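Local structure of arabinogalactan endo-1,4-beta-galactosidase (Ignisphaera aggregans, 7OSK) at residues A[149-161]-A[197-211]. The protein probably hydrolyses internal beta-1,4-galactosidic linkages of arabinogalactan as a hyperthermostable archaeal endo-galactanase, of which this chain holds the family 53 glycoside hydrolase catalytic domain. Sequence-based numbering, arbitrary orientation.
Sequences KPKAWANLSYPEL and LWPDGSAANWTQFVG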
ATOM      1  N   LYS A 149       8.793   2.821  17.122  1.00 22.35           N
ATOM      2  CA  LYS A 149       9.144   4.229  17.009  1.00 22.24           C
ATOM      3  C   LYS A 149      10.522   4.318  16.371  1.00 20.03           C
ATOM      4  O   LYS A 149      11.400   3.523  16.704  1.00 22.15           O
ATOM      5  CB  LYS A 149       9.141   4.919  18.377  1.00 23.81           C
ATOM      6  CG  LYS A 149       7.783   4.948  19.055  1.00 24.56           C
ATOM      7  CD  LYS A 149       7.789   5.803  20.318  1.00 24.93           C
ATOM      8  CE  LYS A 149       8.634   5.194  21.425  1.00 25.15           C
ATOM      9  NZ  LYS A 149       8.559   5.997  22.678  1.00 25.33           N
ATOM     10  N   PRO A 150      10.720   5.271  15.444  1.00 20.68           N
ATOM     11  CA  PRO A 150      12.047   5.431  14.839  1.00 23.33           C
ATOM     12  C   PRO A 150      13.146   5.573  15.893  1.00 23.40           C
ATOM     13  O   PRO A 150      12.859   5.991  17.016  1.00 23.31           O
ATOM     14  CB  PRO A 150      11.900   6.708  14.007  1.00 22.78           C
ATOM     15  CG  PRO A 150      10.450   6.758  13.661  1.00 21.54           C
ATOM     16  CD  PRO A 150       9.727   6.180  14.841  1.00 21.60           C
ATOM     17  N   LYS A 151      14.376   5.211  15.535  1.00 21.78           N
ATOM     18  CA  LYS A 151      15.488   5.173  16.483  1.00 23.10           C
ATOM     19  C   LYS A 151      15.673   6.482  17.244  1.00 24.76           C
ATOM     20  O   LYS A 151      16.028   6.473  18.423  1.00 25.00           O
ATOM     21  CB  LYS A 151      16.788   4.827  15.756  1.00 23.40           C
ATOM     22  CG  LYS A 151      16.868   3.383  15.285  1.00 25.16           C
ATOM     23  CD  LYS A 151      18.131   3.127  14.478  1.00 23.34           C
ATOM     24  CE  LYS A 151      17.936   3.402  12.996  1.00 20.72           C
ATOM     25  NZ  LYS A 151      17.720   4.836  12.657  1.00 21.39           N
ATOM     26  N   ALA A 152      15.425   7.601  16.570  1.00 24.37           N
ATOM     27  CA  ALA A 152      15.647   8.915  17.165  1.00 24.85           C
ATOM     28  C   ALA A 152      14.438   9.392  17.966  1.00 25.03           C
ATOM     29  O   ALA A 152      14.523  10.379  18.696  1.00 27.76           O
ATOM     30  CB  ALA A 152      15.988   9.923  16.085  1.00 27.91           C
ATOM     31  N   TRP A 153      13.317   8.688  17.826  1.00 26.74           N
ATOM     32  CA  TRP A 153      12.086   9.032  18.540  1.00 26.31           C
ATOM     33  C   TRP A 153      11.869   8.126  19.752  1.00 25.56           C
ATOM     34  O   TRP A 153      10.948   8.339  20.539  1.00 25.33           O
ATOM     35  CB  TRP A 153      10.877   8.927  17.604  1.00 23.76           C
ATOM     36  CG  TRP A 153      10.909   9.864  16.431  1.00 25.61           C
ATOM     37  CD1 TRP A 153      11.930  10.690  16.065  1.00 27.21           C
ATOM     38  CD2 TRP A 153       9.864  10.069  15.468  1.00 27.65           C
ATOM     39  NE1 TRP A 153      11.589  11.394  14.936  1.00 28.63           N
ATOM     40  CE2 TRP A 153      10.326  11.033  14.550  1.00 26.31           C
ATOM     41  CE3 TRP A 153       8.584   9.533  15.294  1.00 24.03           C
ATOM     42  CZ2 TRP A 153       9.556  11.471  13.475  1.00 23.77           C
ATOM     43  CZ3 TRP A 153       7.822   9.969  14.226  1.00 25.29           C
ATOM     44  CH2 TRP A 153       8.310  10.928  13.331  1.00 24.66           C
ATOM     45  N   ALA A 154      12.731   7.123  19.895  1.00 25.16           N
ATOM     46  CA  ALA A 154      12.549   6.057  20.875  1.00 24.33           C
ATOM     47  C   ALA A 154      12.410   6.554  22.314  1.00 26.56           C
ATOM     48  O   ALA A 154      11.564   6.061  23.063  1.00 27.28           O
ATOM     49  CB  ALA A 154      13.706   5.078  20.783  1.00 25.78           C
ATOM     50  N   ASN A 155      13.240   7.521  22.698  1.00 27.47           N
ATOM     51  CA  ASN A 155      13.293   7.984  24.083  1.00 27.64           C
ATOM     52  C   ASN A 155      12.798   9.415  24.251  1.00 27.66           C
ATOM     53  O   ASN A 155      13.034  10.045  25.284  1.00 27.96           O
ATOM     54  CB  ASN A 155      14.720   7.859  24.622  1.00 29.97           C
ATOM     55  CG  ASN A 155      15.149   6.414  24.791  1.00 34.29           C
ATOM     56  OD1 ASN A 155      14.774   5.756  25.763  1.00 34.83           O
ATOM     57  ND2 ASN A 155      15.940   5.913  23.847  1.00 32.09           N
ATOM     58  N   LEU A 156      12.110   9.928  23.237  1.00 25.85           N
ATOM     59  CA  LEU A 156      11.454  11.223  23.351  1.00 27.66           C
ATOM     60  C   LEU A 156      10.191  11.075  24.189  1.00 27.77           C
ATOM     61  O   LEU A 156       9.421  10.131  24.000  1.00 28.28           O
ATOM     62  CB  LEU A 156      11.108  11.790  21.972  1.00 27.20           C
ATOM     63  CG  LEU A 156      12.273  12.058  21.017  1.00 29.52           C
ATOM     64  CD1 LEU A 156      11.755  12.681  19.729  1.00 28.02           C
ATOM     65  CD2 LEU A 156      13.327  12.951  21.658  1.00 29.67           C
ATOM     66  N   SER A 157       9.984  12.002  25.119  1.00 25.71           N
ATOM     67  CA  SER A 157       8.757  12.021  25.908  1.00 26.80           C
ATOM     68  C   SER A 157       7.580  12.279  24.978  1.00 25.69           C
ATOM     69  O   SER A 157       7.768  12.719  23.843  1.00 24.63           O
ATOM     70  CB  SER A 157       8.822  13.088  27.000  1.00 27.28           C
ATOM     71  OG  SER A 157       8.897  14.384  26.433  1.00 28.79           O
ATOM     72  N   TYR A 158       6.369  12.010  25.453  1.00 25.64           N
ATOM     73  CA  TYR A 158       5.195  12.129  24.599  1.00 23.32           C
ATOM     74  C   TYR A 158       5.048  13.528  23.992  1.00 23.63           C
ATOM     75  O   TYR A 158       4.794  13.650  22.796  1.00 22.44           O
ATOM     76  CB  TYR A 158       3.924  11.761  25.364  1.00 23.15           C
ATOM     77  CG  TYR A 158       2.683  12.007  24.546  1.00 25.81           C
ATOM     78  CD1 TYR A 158       2.376  11.192  23.468  1.00 23.79           C
ATOM     79  CD2 TYR A 158       1.828  13.063  24.834  1.00 23.70           C
ATOM     80  CE1 TYR A 158       1.255  11.414  22.705  1.00 23.54           C
ATOM     81  CE2 TYR A 158       0.701  13.290  24.074  1.00 21.89           C
ATOM     82  CZ  TYR A 158       0.420  12.460  23.012  1.00 22.32           C
ATOM     83  OH  TYR A 158      -0.698  12.676  22.247  1.00 24.31           O
ATOM     84  N   PRO A 159       5.211  14.589  24.802  1.00 25.73           N
ATOM     85  CA  PRO A 159       5.104  15.931  24.214  1.00 24.58           C
ATOM     86  C   PRO A 159       6.141  16.179  23.121  1.00 26.46           C
ATOM     87  O   PRO A 159       5.816  16.766  22.088  1.00 26.18           O
ATOM     88  CB  PRO A 159       5.344  16.860  25.410  1.00 23.92           C
ATOM     89  CG  PRO A 159       4.986  16.051  26.597  1.00 24.92           C
ATOM     90  CD  PRO A 159       5.402  14.653  26.261  1.00 26.50           C
ATOM     91  N   GLU A 160       7.372  15.733  23.350  1.00 26.43           N
ATOM     92  CA  GLU A 160       8.435  15.884  22.366  1.00 24.56           C
ATOM     93  C   GLU A 160       8.128  15.056  21.121  1.00 25.14           C
ATOM     94  O   GLU A 160       8.500  15.427  20.009  1.00 26.14           O
ATOM     95  CB  GLU A 160       9.782  15.469  22.962  1.00 26.12           C
ATOM     96  CG  GLU A 160      10.205  16.290  24.174  1.00 29.31           C
ATOM     97  CD  GLU A 160      11.474  15.766  24.827  1.00 31.01           C
ATOM     98  OE1 GLU A 160      12.088  14.829  24.275  1.00 29.83           O
ATOM     99  OE2 GLU A 160      11.861  16.290  25.892  1.00 33.06           O
ATOM    100  N   LEU A 161       7.440  13.936  21.317  1.00 24.58           N
ATOM    101  CA  LEU A 161       7.088  13.053  20.211  1.00 24.11           C
ATOM    102  C   LEU A 161       6.040  13.699  19.312  1.00 24.90           C
ATOM    103  O   LEU A 161       6.096  13.566  18.090  1.00 23.88           O
ATOM    104  CB  LEU A 161       6.580  11.709  20.742  1.00 24.77           C
ATOM    105  CG  LEU A 161       6.264  10.627  19.707  1.00 22.41           C
ATOM    106  CD1 LEU A 161       7.490  10.282  18.870  1.00 23.18           C
ATOM    107  CD2 LEU A 161       5.723   9.383  20.398  1.00 22.37           C
ATOM    108  N   LEU A 197       3.496   3.857  16.689  1.00 21.13           N
ATOM    109  CA  LEU A 197       4.472   4.471  17.585  1.00 22.66           C
ATOM    110  C   LEU A 197       4.349   3.921  19.006  1.00 22.66           C
ATOM    111  O   LEU A 197       4.128   4.675  19.954  1.00 21.17           O
ATOM    112  CB  LEU A 197       4.302   5.993  17.593  1.00 21.90           C
ATOM    113  CG  LEU A 197       4.670   6.716  16.297  1.00 21.43           C
ATOM    114  CD1 LEU A 197       4.216   8.162  16.357  1.00 21.50           C
ATOM    115  CD2 LEU A 197       6.165   6.634  16.054  1.00 21.16           C
ATOM    116  N   TRP A 198       4.493   2.606  19.148  1.00 22.89           N
ATOM    117  CA  TRP A 198       4.324   1.953  20.442  1.00 21.26           C
ATOM    118  C   TRP A 198       5.422   2.340  21.433  1.00 25.76           C
ATOM    119  O   TRP A 198       6.559   2.592  21.033  1.00 30.29           O
ATOM    120  CB  TRP A 198       4.309   0.433  20.277  1.00 19.99           C
ATOM    121  CG  TRP A 198       3.119  -0.086  19.538  1.00 20.69           C
ATOM    122  CD1 TRP A 198       1.964   0.585  19.274  1.00 21.27           C
ATOM    123  CD2 TRP A 198       2.966  -1.388  18.964  1.00 21.09           C
ATOM    124  NE1 TRP A 198       1.097  -0.219  18.572  1.00 19.90           N
ATOM    125  CE2 TRP A 198       1.692  -1.436  18.368  1.00 19.49           C
ATOM    126  CE3 TRP A 198       3.786  -2.518  18.895  1.00 19.77           C
ATOM    127  CZ2 TRP A 198       1.216  -2.566  17.712  1.00 18.38           C
ATOM    128  CZ3 TRP A 198       3.311  -3.640  18.244  1.00 20.21           C
ATOM    129  CH2 TRP A 198       2.039  -3.655  17.661  1.00 18.10           C
ATOM    130  N   PRO A 199       5.089   2.384  22.735  1.00 24.34           N
ATOM    131  CA  PRO A 199       3.760   2.161  23.317  1.00 23.55           C
ATOM    132  C   PRO A 199       2.922   3.438  23.418  1.00 23.25           C
ATOM    133  O   PRO A 199       1.737   3.356  23.742  1.00 22.81           O
ATOM    134  CB  PRO A 199       4.085   1.616  24.707  1.00 24.43           C
ATOM    135  CG  PRO A 199       5.358   2.293  25.070  1.00 24.30           C
ATOM    136  CD  PRO A 199       6.117   2.521  23.783  1.00 23.60           C
ATOM    137  N   ASP A 200       3.526   4.591  23.135  1.00 25.26           N
ATOM    138  CA  ASP A 200       2.880   5.886  23.363  1.00 25.83           C
ATOM    139  C   ASP A 200       1.582   6.085  22.576  1.00 27.30           C
ATOM    140  O   ASP A 200       0.694   6.821  23.014  1.00 24.56           O
ATOM    141  CB  ASP A 200       3.849   7.018  23.026  1.00 25.41           C
ATOM    142  CG  ASP A 200       4.968   7.148  24.043  1.00 28.03           C
ATOM    143  OD1 ASP A 200       5.552   6.108  24.422  1.00 25.80           O
ATOM    144  OD2 ASP A 200       5.259   8.288  24.471  1.00 26.64           O
ATOM    145  N   GLY A 201       1.485   5.444  21.415  1.00 24.09           N
ATOM    146  CA  GLY A 201       0.285   5.504  20.599  1.00 23.77           C
ATOM    147  C   GLY A 201      -0.271   4.114  20.353  1.00 24.52           C
ATOM    148  O   GLY A 201      -0.679   3.782  19.239  1.00 22.33           O
ATOM    149  N   SER A 202      -0.292   3.301  21.404  1.00 22.57           N
ATOM    150  CA  SER A 202      -0.625   1.888  21.278  1.00 21.28           C
ATOM    151  C   SER A 202      -2.121   1.605  21.336  1.00 24.71           C
ATOM    152  O   SER A 202      -2.526   0.546  21.814  1.00 28.69           O
ATOM    153  CB  SER A 202       0.077   1.090  22.381  1.00 22.97           C
ATOM    154  OG  SER A 202      -0.324  -0.269  22.367  1.00 23.51           O
ATOM    155  N   ALA A 203      -2.935   2.547  20.865  1.00 23.16           N
ATOM    156  CA  ALA A 203      -4.395   2.391  20.845  1.00 24.81           C
ATOM    157  C   ALA A 203      -4.988   2.248  22.254  1.00 25.12           C
ATOM    158  O   ALA A 203      -6.007   2.870  22.565  1.00 23.56           O
ATOM    159  CB  ALA A 203      -4.792   1.198  19.977  1.00 20.53           C
ATOM    160  N   ALA A 204      -4.375   1.407  23.086  1.00 22.36           N
ATOM    161  CA  ALA A 204      -4.686   1.361  24.510  1.00 24.50           C
ATOM    162  C   ALA A 204      -4.573   2.760  25.107  1.00 26.66           C
ATOM    163  O   ALA A 204      -5.462   3.210  25.833  1.00 28.32           O
ATOM    164  CB  ALA A 204      -3.760   0.398  25.224  1.00 24.29           C
ATOM    165  N   ASN A 205      -3.475   3.443  24.800  1.00 25.65           N
ATOM    166  CA  ASN A 205      -3.341   4.857  25.124  1.00 26.31           C
ATOM    167  C   ASN A 205      -4.053   5.682  24.062  1.00 25.44           C
ATOM    168  O   ASN A 205      -3.416   6.421  23.311  1.00 25.59           O
ATOM    169  CB  ASN A 205      -1.870   5.270  25.211  1.00 26.63           C
ATOM    170  CG  ASN A 205      -1.044   4.321  26.047  1.00 29.04           C
ATOM    171  OD1 ASN A 205      -0.324   3.478  25.515  1.00 25.98           O
ATOM    172  ND2 ASN A 205      -1.143   4.451  27.366  1.00 33.95           N
ATOM    173  N   TRP A 206      -5.373   5.540  23.996  1.00 23.25           N
ATOM    174  CA  TRP A 206      -6.155   6.161  22.935  1.00 22.71           C
ATOM    175  C   TRP A 206      -5.964   7.669  22.882  1.00 21.84           C
ATOM    176  O   TRP A 206      -5.858   8.246  21.803  1.00 22.38           O
ATOM    177  CB  TRP A 206      -7.638   5.850  23.106  1.00 22.42           C
ATOM    178  CG  TRP A 206      -8.443   6.314  21.941  1.00 21.15           C
ATOM    179  CD1 TRP A 206      -9.145   7.477  21.836  1.00 18.87           C
ATOM    180  CD2 TRP A 206      -8.612   5.628  20.697  1.00 21.43           C
ATOM    181  NE1 TRP A 206      -9.749   7.556  20.606  1.00 20.52           N
ATOM    182  CE2 TRP A 206      -9.437   6.432  19.887  1.00 20.71           C
ATOM    183  CE3 TRP A 206      -8.151   4.408  20.191  1.00 21.28           C
ATOM    184  CZ2 TRP A 206      -9.810   6.056  18.601  1.00 21.27           C
ATOM    185  CZ3 TRP A 206      -8.521   4.038  18.916  1.00 20.02           C
ATOM    186  CH2 TRP A 206      -9.342   4.857  18.133  1.00 23.20           C
ATOM    187  N   THR A 207      -5.932   8.303  24.048  1.00 25.48           N
ATOM    188  CA  THR A 207      -5.778   9.751  24.126  1.00 28.16           C
ATOM    189  C   THR A 207      -4.482  10.201  23.455  1.00 24.55           C
ATOM    190  O   THR A 207      -4.481  11.116  22.631  1.00 22.50           O
ATOM    191  CB  THR A 207      -5.787  10.237  25.588  1.00 26.47           C
ATOM    192  OG1 THR A 207      -6.956   9.737  26.253  1.00 27.06           O
ATOM    193  CG2 THR A 207      -5.777  11.760  25.652  1.00 25.21           C
ATOM    194  N   GLN A 208      -3.383   9.546  23.811  1.00 25.95           N
ATOM    195  CA  GLN A 208      -2.081   9.871  23.249  1.00 24.68           C
ATOM    196  C   GLN A 208      -2.011   9.454  21.787  1.00 22.98           C
ATOM    197  O   GLN A 208      -1.406  10.136  20.961  1.00 20.52           O
ATOM    198  CB  GLN A 208      -0.974   9.188  24.051  1.00 24.04           C
ATOM    199  CG  GLN A 208      -0.851   9.711  25.470  1.00 24.50           C
ATOM    200  CD  GLN A 208       0.399   9.218  26.170  1.00 25.46           C
ATOM    201  OE1 GLN A 208       0.960   8.181  25.814  1.00 22.63           O
ATOM    202  NE2 GLN A 208       0.846   9.969  27.172  1.00 26.75           N
ATOM    203  N   PHE A 209      -2.639   8.323  21.485  1.00 25.66           N
ATOM    204  CA  PHE A 209      -2.748   7.818  20.122  1.00 22.98           C
ATOM    205  C   PHE A 209      -3.392   8.865  19.208  1.00 22.01           C
ATOM    206  O   PHE A 209      -2.910   9.115  18.104  1.00 18.49           O
ATOM    207  CB  PHE A 209      -3.553   6.510  20.123  1.00 22.98           C
ATOM    208  CG  PHE A 209      -3.875   5.970  18.753  1.00 22.70           C
ATOM    209  CD1 PHE A 209      -3.004   6.135  17.687  1.00 22.38           C
ATOM    210  CD2 PHE A 209      -5.059   5.285  18.539  1.00 23.11           C
ATOM    211  CE1 PHE A 209      -3.316   5.629  16.435  1.00 21.58           C
ATOM    212  CE2 PHE A 209      -5.373   4.778  17.293  1.00 22.54           C
ATOM    213  CZ  PHE A 209      -4.503   4.951  16.241  1.00 19.76           C
ATOM    214  N   VAL A 210      -4.465   9.492  19.685  1.00 23.16           N
ATOM    215  CA  VAL A 210      -5.187  10.491  18.896  1.00 22.23           C
ATOM    216  C   VAL A 210      -4.395  11.789  18.777  1.00 19.81           C
ATOM    217  O   VAL A 210      -4.478  12.488  17.769  1.00 19.43           O
ATOM    218  CB  VAL A 210      -6.570  10.793  19.508  1.00 20.36           C
ATOM    219  CG1 VAL A 210      -7.216  12.003  18.836  1.00 22.15           C
ATOM    220  CG2 VAL A 210      -7.472   9.580  19.380  1.00 20.88           C
ATOM    221  N   GLY A 211      -3.639  12.117  19.817  1.00 22.25           N
ATOM    222  CA  GLY A 211      -2.802  13.300  19.794  1.00 19.15           C
ATOM    223  C   GLY A 211      -1.744  13.201  18.712  1.00 22.15           C
ATOM    224  O   GLY A 211      -1.507  14.159  17.977  1.00 22.62           O
TER
HETATM  225  O   HOH W   1       9.311   1.265  19.377  1.00 21.97           O
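With chi1 at 174°, which sets CG opposite the backbone N, Y158 sends its phenol from the first turn of helix 158-178 to Q208, in the first turn of helix 206-223. Its hydroxyl donates to the backbone O of Q208 (OH to O, 2.9 Å), in the carbonyl plane and on a lone pair. Q208 in turn lays its side chain over one face of the ring: CG makes a CH-pi contact over the centre, 3.9 Å from the centroid, and the amide plane stacks within 5° of the ring plane. A leucine in place of Y158 would probably leave the Q208 carbonyl without this donor and the Q208 side chain without a ring to lie on. Both helices belong to the (beta/alpha)8 barrel of the catalytic domain, and the loops before them come together where K149 passes L197. There K149, bent at chi3 (-68°), runs past the backbone of L197 and W198, with CG 3.3 Å from W198 O. Its NZ donates to A154 O and makes a long, weak hydrogen bond to D200 OD1 (3.5 Å), part of a salt bridge. L197 CD2 packs against P150 CD (3.8 Å) and meets the W153 ring at its edge, 3.9 Å from CE3, while L161 CD2 touches D200 CB.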